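Local structure of GTPase-activating protein BEM3 (Saccharomyces cerevisiae S288C, 6FSF) at residues A[82-87]-A[97-102]. The protein acts as a GTPase-activating protein for CDC42 and, less efficiently, RHO1, and carries in this piece its tandem PX and PH domains. Residues are numbered along the deposited sequence; the frame is centred on the assembly and turned at random.
Sequences RQLFQT and KNILNQ
Leu84 and Ile99 meet through their terminal methyls, CD1 of Leu84 lying 3.9 Å from CD1 of Ile99. The two side chains cross at about a right angle. Ile99 turns its CG1 branch beside the backbone N (chi1 -56°), and the extended branch (chi2 -180°) carries CD1 out from the helix to Leu84. The second apolar pair is looser. CZ of Phe85 comes within 4.4 Å of CD1 of Leu100, and this methyl sits at the ring edge, near the ring plane. Both pairs belong to the PX domain, which binds phosphoinositides in many proteins. Here the loop between helices 57-70 and 90-107 folds back over the second of these helices. Pro80, earlier in the same loop, touches Phe85, Ile99 and Leu100. Phe85 also reaches Ile57 and Arg61 of helix 57-70, while Leu100 packs on Val23 and Thr26 of strand 19-29. No hydrogen bond joins 82-87 to 97-102. Beside the apolar contact, the carbonyl O of Leu84 is hydrogen-bonded to NH1 of Arg96. Within the loop, a 3.2 Å bond from Phe85 N to Arg82 O closes a 3-10 turn. Leu84 points toward the helix; Phe85 starts off to one side, and only its ring end comes near.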
ATOM      1  N   ARG A  82      -0.683   0.402 -16.148  1.00 63.09           N
ATOM      2  CA  ARG A  82      -1.735   1.369 -15.857  1.00 67.79           C
ATOM      3  C   ARG A  82      -3.083   0.701 -15.621  1.00 61.25           C
ATOM      4  O   ARG A  82      -3.948   1.294 -14.969  1.00 62.88           O
ATOM      5  CB  ARG A  82      -1.849   2.382 -16.998  1.00 74.90           C
ATOM      6  CG  ARG A  82      -0.526   3.016 -17.403  1.00 90.66           C
ATOM      7  CD  ARG A  82      -0.722   4.060 -18.489  1.00 95.51           C
ATOM      8  NE  ARG A  82      -1.394   5.251 -17.981  1.00 98.58           N
ATOM      9  CZ  ARG A  82      -0.761   6.346 -17.576  1.00100.63           C
ATOM     10  NH1 ARG A  82       0.563   6.401 -17.626  1.00 93.93           N
ATOM     11  NH2 ARG A  82      -1.447   7.387 -17.126  1.00104.21           N
ATOM     12  N   GLN A  83      -3.280  -0.517 -16.134  1.00 57.68           N
ATOM     13  CA  GLN A  83      -4.541  -1.223 -15.923  1.00 69.79           C
ATOM     14  C   GLN A  83      -4.707  -1.669 -14.476  1.00 64.82           C
ATOM     15  O   GLN A  83      -5.838  -1.847 -14.010  1.00 73.87           O
ATOM     16  CB  GLN A  83      -4.634  -2.430 -16.858  1.00 71.56           C
ATOM     17  CG  GLN A  83      -5.183  -2.119 -18.246  1.00 83.04           C
ATOM     18  CD  GLN A  83      -4.239  -1.276 -19.083  1.00 99.23           C
ATOM     19  OE1 GLN A  83      -3.058  -1.136 -18.764  1.00113.59           O
ATOM     20  NE2 GLN A  83      -4.759  -0.711 -20.165  1.00103.25           N
ATOM     21  N   LEU A  84      -3.602  -1.862 -13.753  1.00 57.77           N
ATOM     22  CA  LEU A  84      -3.674  -2.208 -12.340  1.00 57.72           C
ATOM     23  C   LEU A  84      -4.228  -1.075 -11.486  1.00 58.27           C
ATOM     24  O   LEU A  84      -4.548  -1.307 -10.316  1.00 53.39           O
ATOM     25  CB  LEU A  84      -2.288  -2.612 -11.830  1.00 56.65           C
ATOM     26  CG  LEU A  84      -1.696  -3.901 -12.404  1.00 61.46           C
ATOM     27  CD1 LEU A  84      -0.270  -4.111 -11.919  1.00 61.21           C
ATOM     28  CD2 LEU A  84      -2.563  -5.093 -12.038  1.00 62.45           C
ATOM     29  N   PHE A  85      -4.350   0.133 -12.040  1.00 56.20           N
ATOM     30  CA  PHE A  85      -4.843   1.297 -11.315  1.00 57.96           C
ATOM     31  C   PHE A  85      -6.148   1.837 -11.892  1.00 59.84           C
ATOM     32  O   PHE A  85      -6.504   2.989 -11.624  1.00 71.40           O
ATOM     33  CB  PHE A  85      -3.786   2.404 -11.309  1.00 53.11           C
ATOM     34  CG  PHE A  85      -2.574   2.091 -10.482  1.00 53.03           C
ATOM     35  CD1 PHE A  85      -2.493   2.505  -9.161  1.00 53.79           C
ATOM     36  CD2 PHE A  85      -1.509   1.391 -11.023  1.00 44.02           C
ATOM     37  CE1 PHE A  85      -1.375   2.224  -8.396  1.00 55.12           C
ATOM     38  CE2 PHE A  85      -0.389   1.105 -10.265  1.00 55.03           C
ATOM     39  CZ  PHE A  85      -0.321   1.522  -8.949  1.00 52.21           C
ATOM     40  N   GLN A  86      -6.863   1.035 -12.683  1.00 65.53           N
ATOM     41  CA  GLN A  86      -8.067   1.505 -13.363  1.00 73.70           C
ATOM     42  C   GLN A  86      -9.343   1.042 -12.670  1.00 83.91           C
ATOM     43  O   GLN A  86     -10.113   1.868 -12.173  1.00 97.21           O
ATOM     44  CB  GLN A  86      -8.045   1.057 -14.828  1.00 65.39           C
ATOM     45  CG  GLN A  86      -7.040   1.828 -15.680  1.00 79.20           C
ATOM     46  CD  GLN A  86      -7.153   1.513 -17.159  1.00 92.72           C
ATOM     47  OE1 GLN A  86      -8.084   0.833 -17.591  1.00 95.80           O
ATOM     48  NE2 GLN A  86      -6.202   2.010 -17.944  1.00 97.35           N
ATOM     49  N   THR A  87      -9.585  -0.263 -12.624  1.00 77.91           N
ATOM     50  CA  THR A  87     -10.728  -0.825 -11.911  1.00 85.98           C
ATOM     51  C   THR A  87     -10.225  -1.437 -10.610  1.00 77.04           C
ATOM     52  O   THR A  87      -9.371  -2.329 -10.627  1.00 83.62           O
ATOM     53  CB  THR A  87     -11.467  -1.871 -12.754  1.00 98.07           C
ATOM     54  OG1 THR A  87     -10.701  -3.084 -12.800  1.00114.33           O
ATOM     55  CG2 THR A  87     -11.676  -1.360 -14.170  1.00 88.76           C
ATOM     56  N   LYS A  97       1.278  -3.825  -5.589  1.00 48.72           N
ATOM     57  CA  LYS A  97       2.139  -3.555  -4.443  1.00 54.66           C
ATOM     58  C   LYS A  97       3.420  -4.378  -4.510  1.00 52.08           C
ATOM     59  O   LYS A  97       4.494  -3.900  -4.124  1.00 46.19           O
ATOM     60  CB  LYS A  97       1.374  -3.837  -3.152  1.00 49.38           C
ATOM     61  CG  LYS A  97       2.148  -3.587  -1.869  1.00 56.31           C
ATOM     62  CD  LYS A  97       1.240  -3.800  -0.670  1.00 55.52           C
ATOM     63  CE  LYS A  97       2.024  -3.877   0.623  1.00 55.89           C
ATOM     64  NZ  LYS A  97       3.028  -4.975   0.591  1.00 67.59           N
ATOM     65  N   ASN A  98       3.332  -5.614  -5.009  1.00 55.60           N
ATOM     66  CA  ASN A  98       4.524  -6.446  -5.131  1.00 55.62           C
ATOM     67  C   ASN A  98       5.443  -5.938  -6.234  1.00 54.06           C
ATOM     68  O   ASN A  98       6.672  -5.956  -6.084  1.00 50.19           O
ATOM     69  CB  ASN A  98       4.131  -7.900  -5.396  1.00 71.66           C
ATOM     70  CG  ASN A  98       3.316  -8.497  -4.269  1.00 83.08           C
ATOM     71  OD1 ASN A  98       3.432  -8.083  -3.116  1.00 80.77           O
ATOM     72  ND2 ASN A  98       2.490  -9.485  -4.595  1.00 81.60           N
ATOM     73  N   ILE A  99       4.870  -5.486  -7.350  1.00 42.60           N
ATOM     74  CA  ILE A  99       5.687  -4.953  -8.436  1.00 48.46           C
ATOM     75  C   ILE A  99       6.400  -3.685  -7.987  1.00 48.10           C
ATOM     76  O   ILE A  99       7.576  -3.468  -8.307  1.00 51.59           O
ATOM     77  CB  ILE A  99       4.819  -4.704  -9.684  1.00 45.01           C
ATOM     78  CG1 ILE A  99       4.097  -5.986 -10.100  1.00 46.96           C
ATOM     79  CG2 ILE A  99       5.665  -4.150 -10.826  1.00 39.43           C
ATOM     80  CD1 ILE A  99       3.229  -5.827 -11.316  1.00 48.42           C
ATOM     81  N   LEU A 100       5.700  -2.824  -7.245  1.00 46.45           N
ATOM     82  CA  LEU A 100       6.322  -1.596  -6.759  1.00 45.64           C
ATOM     83  C   LEU A 100       7.442  -1.899  -5.772  1.00 44.07           C
ATOM     84  O   LEU A 100       8.461  -1.198  -5.748  1.00 50.46           O
ATOM     85  CB  LEU A 100       5.268  -0.689  -6.126  1.00 44.25           C
ATOM     86  CG  LEU A 100       4.374   0.084  -7.097  1.00 48.21           C
ATOM     87  CD1 LEU A 100       3.173   0.663  -6.372  1.00 50.23           C
ATOM     88  CD2 LEU A 100       5.165   1.183  -7.790  1.00 45.32           C
ATOM     89  N   ASN A 101       7.273  -2.937  -4.950  1.00 47.90           N
ATOM     90  CA  ASN A 101       8.347  -3.357  -4.054  1.00 43.29           C
ATOM     91  C   ASN A 101       9.581  -3.783  -4.843  1.00 49.29           C
ATOM     92  O   ASN A 101      10.705  -3.371  -4.532  1.00 47.05           O
ATOM     93  CB  ASN A 101       7.865  -4.492  -3.151  1.00 51.96           C
ATOM     94  CG  ASN A 101       7.582  -4.027  -1.738  1.00 57.75           C
ATOM     95  OD1 ASN A 101       8.316  -3.209  -1.184  1.00 55.12           O
ATOM     96  ND2 ASN A 101       6.514  -4.547  -1.147  1.00 56.24           N
ATOM     97  N   GLN A 102       9.386  -4.614  -5.869  1.00 48.18           N
ATOM     98  CA  GLN A 102      10.496  -5.010  -6.732  1.00 49.45           C
ATOM     99  C   GLN A 102      11.109  -3.804  -7.428  1.00 54.77           C
ATOM    100  O   GLN A 102      12.332  -3.732  -7.602  1.00 58.20           O
ATOM    101  CB  GLN A 102      10.016  -6.025  -7.768  1.00 51.43           C
ATOM    102  CG  GLN A 102       9.598  -7.349  -7.178  1.00 58.46           C
ATOM    103  CD  GLN A 102      10.691  -7.960  -6.331  1.00 59.49           C
ATOM    104  OE1 GLN A 102      10.563  -8.060  -5.112  1.00 57.36           O
ATOM    105  NE2 GLN A 102      11.776  -8.373  -6.974  1.00 47.68           N
TER